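Local coordinates for protein GCN5-related N-acetyltransferase (PDB 3GY9) that binds coenzyme A and probably acts as a GNAT-type acyltransferase on a substrate not yet identified, at residues S25-Q30 with H81-P86; E42-D47 with G66-S71; F128-V131 with T137-L140. All coordinates share one frame; numbering follows the deposited sequence.

Contact 1 (S25-Q30 with H81-P86); sequences SQEGFQ and HVYVLP. With COA (coenzyme A), chain B; SO4 (sulfate ion), chain D; SO4 (sulfate ion), chain E.
Tyr83 reaches from the end of strand 76-84 to Glu27, and its hydroxyl donates to the carboxylate: Tyr83 OH lies 2.7 Å from Glu27 OE1. With CG anti to the backbone N (chi1 -177°), the phenol extends toward Glu27 and Phe29. Carboxylate and ring planes stand 83° apart; OE1 sits at the edge of the phenol, in its plane, and the hydroxyl meets OE1 from above the carboxylate plane. Arg89 holds the same OE1 in a salt bridge and also bonds the Val84 carbonyl. Phe29 packs obliquely on this phenol, its CD2 3.8 Å from Tyr83 CE1. This is the tight part, deepened by Leu20 of helix 18-26 and by Leu31 and Val32 of helix 31-37, which touch Tyr83. A Schellman motif at Gly28, with positive phi, ends the helix and turns the chain between Glu27 and Phe29. As in GNAT enzymes generally, the strand backbone beside this aromatic pair receives the pantetheine arm of coenzyme A: Val84 N donates to O9P at 3.0 Å, and Val82 CG1 touches CDP. The looser side begins at partly exposed Pro86, whose CG lies 3.8 Å from Glu27 OE2, a van der Waals contact, and runs out to solvent-exposed Gly28 and Gln30. Gln30 N binds one sulfate through O1 at 3.1 Å, and another takes the NH of His81; both are probably from the crystallisation liquor.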
loop_
_atom_site.group_PDB
_atom_site.type_symbol
_atom_site.label_atom_id
_atom_site.label_comp_id
_atom_site.label_asym_id
_atom_site.label_seq_id
_atom_site.Cartn_x
_atom_site.Cartn_y
_atom_site.Cartn_z
ATOM N N SER A 25 9.560 11.036 6.843
ATOM C CA SER A 25 10.728 11.094 7.735
ATOM C C SER A 25 10.450 11.929 8.967
ATOM O O SER A 25 10.790 11.544 10.094
ATOM C CB SER A 25 11.944 11.683 7.011
ATOM O OG SER A 25 12.994 11.976 7.930
ATOM N N GLN A 26 9.840 13.098 8.764
ATOM C CA GLN A 26 9.475 13.984 9.877
ATOM C C GLN A 26 8.625 13.283 10.925
ATOM O O GLN A 26 8.791 13.493 12.117
ATOM C CB GLN A 26 8.664 15.186 9.389
ATOM C CG GLN A 26 9.461 16.365 8.960
ATOM C CD GLN A 26 8.585 17.572 8.723
ATOM O OE1 GLN A 26 7.417 17.445 8.328
ATOM N NE2 GLN A 26 9.130 18.756 8.983
ATOM N N GLU A 27 7.689 12.462 10.460
ATOM C CA GLU A 27 6.805 11.713 11.344
ATOM C C GLU A 27 7.440 10.484 11.981
ATOM O O GLU A 27 6.812 9.825 12.802
ATOM C CB GLU A 27 5.574 11.268 10.565
ATOM C CG GLU A 27 4.638 12.380 10.252
ATOM C CD GLU A 27 3.351 11.872 9.689
ATOM O OE1 GLU A 27 3.446 11.060 8.755
ATOM O OE2 GLU A 27 2.275 12.278 10.189
ATOM N N GLY A 28 8.663 10.159 11.576
ATOM C CA GLY A 28 9.388 9.019 12.125
ATOM C C GLY A 28 9.219 7.740 11.325
ATOM O O GLY A 28 9.610 6.682 11.785
ATOM N N PHE A 29 8.667 7.826 10.120
ATOM C CA PHE A 29 8.410 6.645 9.292
ATOM C C PHE A 29 9.551 6.473 8.298
ATOM O O PHE A 29 9.965 7.439 7.650
ATOM C CB PHE A 29 7.105 6.794 8.494
ATOM C CG PHE A 29 5.854 6.737 9.322
ATOM C CD1 PHE A 29 5.498 5.579 9.993
ATOM C CD2 PHE A 29 5.006 7.834 9.402
ATOM C CE1 PHE A 29 4.321 5.524 10.753
ATOM C CE2 PHE A 29 3.844 7.788 10.137
ATOM C CZ PHE A 29 3.499 6.632 10.829
ATOM N N GLN A 30 10.044 5.245 8.161
ATOM C CA GLN A 30 11.069 4.913 7.180
ATOM C C GLN A 30 10.480 4.255 5.949
ATOM O O GLN A 30 11.217 3.954 5.006
ATOM C CB GLN A 30 12.097 3.940 7.765
ATOM C CG GLN A 30 12.863 4.470 8.961
ATOM C CD GLN A 30 13.579 3.365 9.747
ATOM O OE1 GLN A 30 13.777 2.248 9.247
ATOM N NE2 GLN A 30 13.960 3.673 10.986
ATOM N N HIS A 81 4.327 -0.340 2.162
ATOM C CA HIS A 81 4.719 1.045 1.914
ATOM C C HIS A 81 3.559 1.991 1.712
ATOM O O HIS A 81 3.645 2.930 0.930
ATOM C CB HIS A 81 5.691 1.149 0.727
ATOM C CG HIS A 81 6.845 0.194 0.791
ATOM N ND1 HIS A 81 7.717 0.139 1.856
ATOM C CD2 HIS A 81 7.271 -0.742 -0.093
ATOM C CE1 HIS A 81 8.644 -0.775 1.611
ATOM N NE2 HIS A 81 8.375 -1.341 0.445
ATOM N N VAL A 82 2.461 1.782 2.422
ATOM C CA VAL A 82 1.296 2.643 2.290
ATOM C C VAL A 82 1.485 3.886 3.137
ATOM O O VAL A 82 1.687 3.799 4.340
ATOM C CB VAL A 82 0.023 1.913 2.769
ATOM C CG1 VAL A 82 -1.145 2.889 2.858
ATOM C CG2 VAL A 82 -0.285 0.751 1.842
ATOM N N TYR A 83 1.427 5.042 2.493
ATOM C CA TYR A 83 1.633 6.325 3.183
ATOM C C TYR A 83 0.891 7.423 2.434
ATOM O O TYR A 83 1.007 7.521 1.211
ATOM C CB TYR A 83 3.126 6.678 3.234
ATOM C CG TYR A 83 3.389 7.947 3.993
ATOM C CD1 TYR A 83 3.432 7.956 5.381
ATOM C CD2 TYR A 83 3.579 9.140 3.322
ATOM C CE1 TYR A 83 3.660 9.132 6.085
ATOM C CE2 TYR A 83 3.800 10.327 4.030
ATOM C CZ TYR A 83 3.832 10.315 5.397
ATOM O OH TYR A 83 4.055 11.477 6.112
ATOM N N VAL A 84 0.129 8.236 3.166
ATOM C CA VAL A 84 -0.565 9.395 2.595
ATOM C C VAL A 84 0.019 10.635 3.255
ATOM O O VAL A 84 0.191 10.664 4.475
ATOM C CB VAL A 84 -2.079 9.347 2.896
ATOM C CG1 VAL A 84 -2.803 10.575 2.333
ATOM C CG2 VAL A 84 -2.668 8.078 2.314
ATOM N N LEU A 85 0.338 11.652 2.448
ATOM C CA LEU A 85 0.851 12.924 2.984
ATOM C C LEU A 85 -0.099 13.454 4.036
ATOM O O LEU A 85 -1.320 13.418 3.849
ATOM C CB LEU A 85 0.999 13.995 1.893
ATOM C CG LEU A 85 2.177 13.939 0.923
ATOM C CD1 LEU A 85 2.029 15.081 -0.066
ATOM C CD2 LEU A 85 3.520 14.026 1.652
ATOM N N PRO A 86 0.450 13.941 5.171
ATOM C CA PRO A 86 -0.421 14.414 6.243
ATOM C C PRO A 86 -1.544 15.358 5.797
ATOM O O PRO A 86 -2.700 15.172 6.187
ATOM C CB PRO A 86 0.553 15.106 7.207
ATOM C CG PRO A 86 1.813 14.347 7.029
ATOM C CD PRO A 86 1.879 14.036 5.567
HETATM N N1A COA B . -4.729 9.360 10.254
HETATM C C2A COA B . -4.941 8.005 10.428
HETATM N N3A COA B . -6.115 7.414 10.003
HETATM C C4A COA B . -7.064 8.176 9.405
HETATM C C5A COA B . -6.873 9.543 9.220
HETATM C C6A COA B . -5.691 10.137 9.650
HETATM N N6A COA B . -5.523 11.451 9.586
HETATM N N7A COA B . -7.983 10.027 8.609
HETATM C C8A COA B . -8.854 9.015 8.406
HETATM N N9A COA B . -8.292 7.866 8.908
HETATM C C1B COA B . -8.886 6.527 8.949
HETATM C C2B COA B . -10.324 6.557 9.446
HETATM O O2B COA B . -10.585 5.395 10.208
HETATM C C3B COA B . -11.133 6.546 8.176
HETATM O O3B COA B . -12.411 5.977 8.317
HETATM P P3B COA B . -13.680 6.960 8.218
HETATM O O7A COA B . -14.952 6.160 8.370
HETATM O O8A COA B . -13.539 7.983 9.317
HETATM O O9A COA B . -13.692 7.668 6.884
HETATM C C4B COA B . -10.262 5.695 7.278
HETATM O O4B COA B . -8.929 6.006 7.635
HETATM C C5B COA B . -10.516 5.931 5.787
HETATM O O5B COA B . -10.312 7.286 5.481
HETATM P P1A COA B . -9.398 7.783 4.236
HETATM O O1A COA B . -9.638 6.960 3.009
HETATM O O2A COA B . -9.694 9.242 4.110
HETATM O O3A COA B . -7.950 7.557 4.869
HETATM P P2A COA B . -6.583 8.308 4.509
HETATM O O4A COA B . -6.548 8.817 3.079
HETATM O O5A COA B . -6.268 9.282 5.584
HETATM O O6A COA B . -5.580 7.060 4.600
HETATM C CBP COA B . -3.935 6.199 6.167
HETATM C CCP COA B . -5.419 6.326 5.813
HETATM C CDP COA B . -3.238 5.369 5.093
HETATM C CEP COA B . -3.842 5.467 7.521
HETATM C CAP COA B . -3.296 7.600 6.238
HETATM O OAP COA B . -4.045 8.411 7.116
HETATM C C9P COA B . -1.876 7.523 6.726
HETATM O O9P COA B . -0.816 7.249 5.850
HETATM N N8P COA B . -1.723 7.718 8.032
HETATM C C7P COA B . -0.413 7.689 8.672
HETATM C C6P COA B . -0.493 7.085 10.075
HETATM C C5P COA B . -1.276 7.992 10.998
HETATM O O5P COA B . -2.007 8.882 10.533
HETATM N N4P COA B . -1.128 7.781 12.304
HETATM C C3P COA B . -2.022 8.364 13.282
HETATM C C2P COA B . -1.838 9.876 13.411
HETATM S S1P COA B . -0.149 10.406 13.790
HETATM S S SO4 D . 8.505 2.622 9.306
HETATM O O1 SO4 D . 9.084 3.318 10.455
HETATM O O2 SO4 D . 7.615 3.505 8.558
HETATM O O3 SO4 D . 7.771 1.442 9.761
HETATM O O4 SO4 D . 9.605 2.201 8.443
HETATM S S SO4 E . 6.047 -2.476 4.882
HETATM O O1 SO4 E . 5.416 -1.181 4.613
HETATM O O2 SO4 E . 7.501 -2.365 4.848
HETATM O O3 SO4 E . 5.601 -3.459 3.907
HETATM O O4 SO4 E . 5.632 -2.962 6.205
#

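Contact 2 (E42-D47 with G66-S71)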
loop_
_atom_site.group_PDB
_atom_site.type_symbol
_atom_site.label_atom_id
_atom_site.label_comp_id
_atom_site.label_asym_id
_atom_site.label_seq_id
_atom_site.Cartn_x
_atom_site.Cartn_y
_atom_site.Cartn_z
ATOM N N GLU A 42 13.804 -4.577 -4.947
ATOM C CA GLU A 42 12.360 -4.776 -4.851
ATOM C C GLU A 42 11.752 -3.665 -5.668
ATOM O O GLU A 42 11.500 -2.570 -5.172
ATOM C CB GLU A 42 11.901 -4.784 -3.389
ATOM C CG GLU A 42 12.427 -5.996 -2.644
ATOM C CD GLU A 42 11.970 -6.123 -1.200
ATOM O OE1 GLU A 42 11.613 -5.105 -0.567
ATOM O OE2 GLU A 42 12.026 -7.248 -0.673
ATOM N N SER A 43 11.575 -3.955 -6.948
ATOM C CA SER A 43 11.202 -2.969 -7.946
ATOM C C SER A 43 9.694 -2.820 -8.108
ATOM O O SER A 43 9.243 -1.864 -8.744
ATOM C CB SER A 43 11.786 -3.380 -9.306
ATOM O OG SER A 43 11.111 -4.512 -9.838
ATOM N N PHE A 44 8.932 -3.781 -7.592
ATOM C CA PHE A 44 7.475 -3.810 -7.795
ATOM C C PHE A 44 7.085 -3.828 -9.287
ATOM O O PHE A 44 5.975 -3.397 -9.633
ATOM C CB PHE A 44 6.816 -2.631 -7.039
ATOM C CG PHE A 44 6.978 -2.730 -5.549
ATOM C CD1 PHE A 44 6.069 -3.433 -4.774
ATOM C CD2 PHE A 44 8.087 -2.176 -4.918
ATOM C CE1 PHE A 44 6.248 -3.570 -3.404
ATOM C CE2 PHE A 44 8.260 -2.325 -3.552
ATOM C CZ PHE A 44 7.353 -3.009 -2.804
ATOM N N GLN A 45 7.968 -4.337 -10.146
ATOM C CA GLN A 45 7.726 -4.400 -11.584
ATOM C C GLN A 45 7.430 -5.822 -12.057
ATOM O O GLN A 45 7.040 -6.003 -13.205
ATOM C CB GLN A 45 8.931 -3.878 -12.370
ATOM C CG GLN A 45 9.306 -2.424 -12.082
ATOM C CD GLN A 45 8.131 -1.473 -12.236
ATOM O OE1 GLN A 45 7.542 -1.360 -13.320
ATOM N NE2 GLN A 45 7.779 -0.789 -11.163
ATOM N N GLU A 46 7.674 -6.834 -11.231
ATOM C CA GLU A 46 7.563 -8.205 -11.697
ATOM C C GLU A 46 6.130 -8.695 -11.537
ATOM O O GLU A 46 5.273 -8.022 -10.941
ATOM C CB GLU A 46 8.530 -9.095 -10.916
ATOM C CG GLU A 46 9.996 -8.664 -11.014
ATOM C CD GLU A 46 10.547 -8.695 -12.430
ATOM O OE1 GLU A 46 10.052 -9.493 -13.254
ATOM O OE2 GLU A 46 11.480 -7.914 -12.724
ATOM N N ASP A 47 5.863 -9.878 -12.080
ATOM C CA ASP A 47 4.581 -10.505 -11.841
ATOM C C ASP A 47 4.354 -10.623 -10.343
ATOM O O ASP A 47 5.275 -10.948 -9.592
ATOM C CB ASP A 47 4.529 -11.901 -12.451
ATOM C CG ASP A 47 4.541 -11.887 -13.967
ATOM O OD1 ASP A 47 4.228 -10.841 -14.573
ATOM O OD2 ASP A 47 4.851 -12.950 -14.540
ATOM N N GLY A 66 1.536 -0.324 -2.269
ATOM C CA GLY A 66 1.529 -1.404 -3.219
ATOM C C GLY A 66 1.522 -2.736 -2.548
ATOM O O GLY A 66 1.142 -2.861 -1.391
ATOM N N TYR A 67 1.933 -3.745 -3.303
ATOM C CA TYR A 67 1.948 -5.114 -2.800
ATOM C C TYR A 67 3.007 -5.935 -3.512
ATOM O O TYR A 67 3.458 -5.603 -4.613
ATOM C CB TYR A 67 0.564 -5.770 -2.982
ATOM C CG TYR A 67 0.229 -6.046 -4.418
ATOM C CD1 TYR A 67 -0.409 -5.085 -5.210
ATOM C CD2 TYR A 67 0.557 -7.264 -5.006
ATOM C CE1 TYR A 67 -0.702 -5.338 -6.551
ATOM C CE2 TYR A 67 0.280 -7.517 -6.355
ATOM C CZ TYR A 67 -0.355 -6.542 -7.119
ATOM O OH TYR A 67 -0.619 -6.822 -8.458
HETATM N N MSE A 68 3.415 -7.006 -2.849
HETATM C CA MSE A 68 4.313 -7.983 -3.423
HETATM C C MSE A 68 4.180 -9.294 -2.651
HETATM O O MSE A 68 3.378 -9.408 -1.734
HETATM C CB MSE A 68 5.755 -7.460 -3.421
HETATM C CG MSE A 68 6.336 -7.211 -2.049
HETATM SE SE MSE A 68 8.202 -6.658 -2.087
HETATM C CE MSE A 68 8.962 -8.388 -2.413
ATOM N N LYS A 69 4.949 -10.299 -3.043
ATOM C CA LYS A 69 4.870 -11.575 -2.385
ATOM C C LYS A 69 5.336 -11.477 -0.938
ATOM O O LYS A 69 6.346 -10.841 -0.649
ATOM C CB LYS A 69 5.723 -12.592 -3.148
ATOM C CG LYS A 69 5.535 -14.000 -2.643
ATOM C CD LYS A 69 6.431 -15.000 -3.360
ATOM C CE LYS A 69 6.401 -16.359 -2.666
ATOM N NZ LYS A 69 6.846 -16.272 -1.232
ATOM N N GLN A 70 4.602 -12.126 -0.030
ATOM C CA GLN A 70 5.035 -12.268 1.361
ATOM C C GLN A 70 6.040 -13.386 1.428
ATOM O O GLN A 70 5.750 -14.498 1.047
ATOM C CB GLN A 70 3.851 -12.574 2.272
ATOM C CG GLN A 70 4.233 -12.965 3.710
ATOM C CD GLN A 70 4.915 -11.852 4.461
ATOM O OE1 GLN A 70 4.461 -10.719 4.478
ATOM N NE2 GLN A 70 6.030 -12.175 5.102
ATOM N N SER A 71 7.236 -13.077 1.901
ATOM C CA SER A 71 8.288 -14.075 1.993
ATOM C C SER A 71 7.905 -15.143 2.998
ATOM O O SER A 71 7.304 -14.850 4.036
ATOM C CB SER A 71 9.603 -13.426 2.410
ATOM O OG SER A 71 9.464 -12.772 3.657
#
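Met68, deposited as selenomethionine, sets its selenium beside the Phe44 ring, 4.4 Å from SE to the centroid and 40° off the ring normal, which makes this an oblique Met-aromatic contact. The nearest ring atom is Phe44 CZ, 3.8 Å from Met68 SE, and the two side chains cross at about a right angle. With CG lodged between the backbone N and the carbonyl carbon (chi1 63°), Met68 rises from the strand against the ring, and the bend at chi3 (-77°) carries its methyl on to Glu42.

Contacts with oxygen form the second group. The carbonyl O of Tyr67 lies in the plane of the Phe44 ring at its edge, 3.4 Å from Phe44 CD1, while the Tyr67 side chain leaves in another direction and bonds Glu104. Met68 CE rests 3.7 Å from Glu42 OE2 in a van der Waals contact; the charge of that carboxylate is met instead by a salt bridge from OE1 to Arg80 of strand 76-84.

Hydrogen bonds within the loop are the third. Ser43 OG accepts from Gln45 N at 3.2 Å, an ST turn, and Gln45 NE2 donates to Ser43 O at 3.0 Å. They brace the backbone on both sides of Phe44, whose ring also touches Met51 of strand 50-55. Away from the coenzyme A site, the contact is loop-on-sheet packing, the segment between helix 31-37 and strand 50-55 folding over strand 61-69 of the central GNAT sheet.

Contact 3 (F128-V131 with T137-L140); sequences FQLV and THTL
Gln129 and Thr139 form the hydrogen-bonded pair of an antiparallel beta hairpin, strands 129-130 and 138-141, at one edge of the GNAT sheet. Gln129 N donates to Thr139 O at 2.8 Å and 174°, and Thr139 N returns a longer bond to Gln129 O at 3.0 Å and 151°. The Gln129 carbonyl O is also approached by His138 CA, 3.2 Å away, in a CA-H...O contact. Next along, Leu130 and His138 make the non-hydrogen-bonded pair; then Val131 N donates to Thr137 O, again at 2.8 Å. Thr137 and His138 both face Leu114 of the neighbouring strand 111-114, a classic beta bulge in the hairpin's second strand.

The imidazole is held at both nitrogens. His138 ND1 and Thr137 OG1 are hydrogen-bonded at 2.8 Å, and either could be the donor; that hydroxyl also accepts from Ser116 N, and His138 NE2 bonds Asp120 OD1. With CG beside the backbone N (chi1 -69°), the ring lies obliquely against Leu130, whose CD1 is 3.6 Å from His138 NE2. A leucine in place of His138 would probably leave Asp120 OD1 and Thr137 OG1 each without their imidazole partner in a largely buried spot.

Before the strand, the ring of Phe128 touches Met102 of helix 93-105. Leu140 covers one face of that ring, placing CD2 over its centre, 4.2 Å above the plane.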
loop_
_atom_site.group_PDB
_atom_site.type_symbol
_atom_site.label_atom_id
_atom_site.label_comp_id
_atom_site.label_asym_id
_atom_site.label_seq_id
_atom_site.Cartn_x
_atom_site.Cartn_y
_atom_site.Cartn_z
ATOM N N PHE A 128 -9.956 -6.104 7.078
ATOM C CA PHE A 128 -8.829 -6.859 7.655
ATOM C C PHE A 128 -9.066 -7.237 9.109
ATOM O O PHE A 128 -9.686 -6.501 9.880
ATOM C CB PHE A 128 -7.515 -6.085 7.599
ATOM C CG PHE A 128 -6.972 -5.926 6.214
ATOM C CD1 PHE A 128 -7.400 -4.883 5.407
ATOM C CD2 PHE A 128 -6.047 -6.822 5.706
ATOM C CE1 PHE A 128 -6.912 -4.737 4.112
ATOM C CE2 PHE A 128 -5.556 -6.679 4.409
ATOM C CZ PHE A 128 -6.002 -5.640 3.616
ATOM N N GLN A 129 -8.545 -8.405 9.464
ATOM C CA GLN A 129 -8.598 -8.907 10.827
ATOM C C GLN A 129 -7.298 -8.590 11.539
ATOM O O GLN A 129 -6.214 -8.854 11.017
ATOM C CB GLN A 129 -8.808 -10.421 10.833
ATOM C CG GLN A 129 -8.966 -11.038 12.231
ATOM C CD GLN A 129 -9.053 -12.556 12.195
ATOM O OE1 GLN A 129 -9.078 -13.159 11.119
ATOM N NE2 GLN A 129 -9.093 -13.182 13.371
ATOM N N LEU A 130 -7.409 -8.016 12.727
ATOM C CA LEU A 130 -6.262 -7.791 13.590
ATOM C C LEU A 130 -5.729 -9.120 14.136
ATOM O O LEU A 130 -6.489 -9.938 14.672
ATOM C CB LEU A 130 -6.670 -6.857 14.727
ATOM C CG LEU A 130 -5.602 -6.447 15.725
ATOM C CD1 LEU A 130 -4.566 -5.564 15.088
ATOM C CD2 LEU A 130 -6.252 -5.729 16.908
ATOM N N VAL A 131 -4.422 -9.320 14.005
ATOM C CA VAL A 131 -3.756 -10.510 14.530
ATOM C C VAL A 131 -2.548 -10.137 15.366
ATOM O O VAL A 131 -1.996 -9.045 15.223
ATOM C CB VAL A 131 -3.350 -11.495 13.412
ATOM C CG1 VAL A 131 -4.602 -12.068 12.762
ATOM C CG2 VAL A 131 -2.479 -10.834 12.366
ATOM N N THR A 137 0.356 -7.479 11.439
ATOM C CA THR A 137 -0.687 -6.992 12.332
ATOM C C THR A 137 -2.086 -7.263 11.768
ATOM O O THR A 137 -3.047 -7.375 12.542
ATOM C CB THR A 137 -0.577 -5.473 12.593
ATOM O OG1 THR A 137 -0.660 -4.746 11.361
ATOM C CG2 THR A 137 0.719 -5.122 13.335
ATOM N N HIS A 138 -2.219 -7.385 10.451
ATOM C CA HIS A 138 -3.542 -7.499 9.825
ATOM C C HIS A 138 -3.528 -8.498 8.686
ATOM O O HIS A 138 -2.540 -8.598 7.964
ATOM C CB HIS A 138 -4.024 -6.154 9.305
ATOM C CG HIS A 138 -4.356 -5.176 10.385
ATOM N ND1 HIS A 138 -3.402 -4.375 10.976
ATOM C CD2 HIS A 138 -5.531 -4.884 10.998
ATOM C CE1 HIS A 138 -3.978 -3.616 11.891
ATOM N NE2 HIS A 138 -5.266 -3.914 11.935
ATOM N N THR A 139 -4.627 -9.232 8.536
ATOM C CA THR A 139 -4.736 -10.269 7.515
ATOM C C THR A 139 -6.141 -10.288 6.903
ATOM O O THR A 139 -7.119 -9.909 7.550
ATOM C CB THR A 139 -4.388 -11.662 8.112
ATOM O OG1 THR A 139 -4.303 -12.642 7.066
ATOM C CG2 THR A 139 -5.422 -12.108 9.149
ATOM N N LEU A 140 -6.243 -10.766 5.669
ATOM C CA LEU A 140 -7.545 -10.888 5.010
ATOM C C LEU A 140 -7.496 -12.011 3.989
ATOM O O LEU A 140 -6.629 -11.991 3.120
ATOM C CB LEU A 140 -7.912 -9.572 4.319
ATOM C CG LEU A 140 -9.205 -9.538 3.496
ATOM C CD1 LEU A 140 -10.403 -9.800 4.388
ATOM C CD2 LEU A 140 -9.327 -8.200 2.759
#

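Overall arrangement
All three contacts reach one mixed sheet, with centres 20 to 21 Å apart. Along the chain, contact 2 falls wholly between the two segments of contact 1, and contact 3 follows both. Contacts 1 and 2 use neighbouring antiparallel strands, 76-84 and 61-69, and meet directly where His81 CD2 lies 3.5 Å from Phe44 CZ. Contact 3 touches neither, its nearest atoms being about 9 Å from contact 1 and about 8 Å from contact 2; its hairpin lies beyond strand 111-114, which runs parallel to 76-84. Contact 1 thus lies on the strand whose Val84 binds coenzyme A, while contacts 2 and 3 join a covering loop and an edge hairpin to the same sheet.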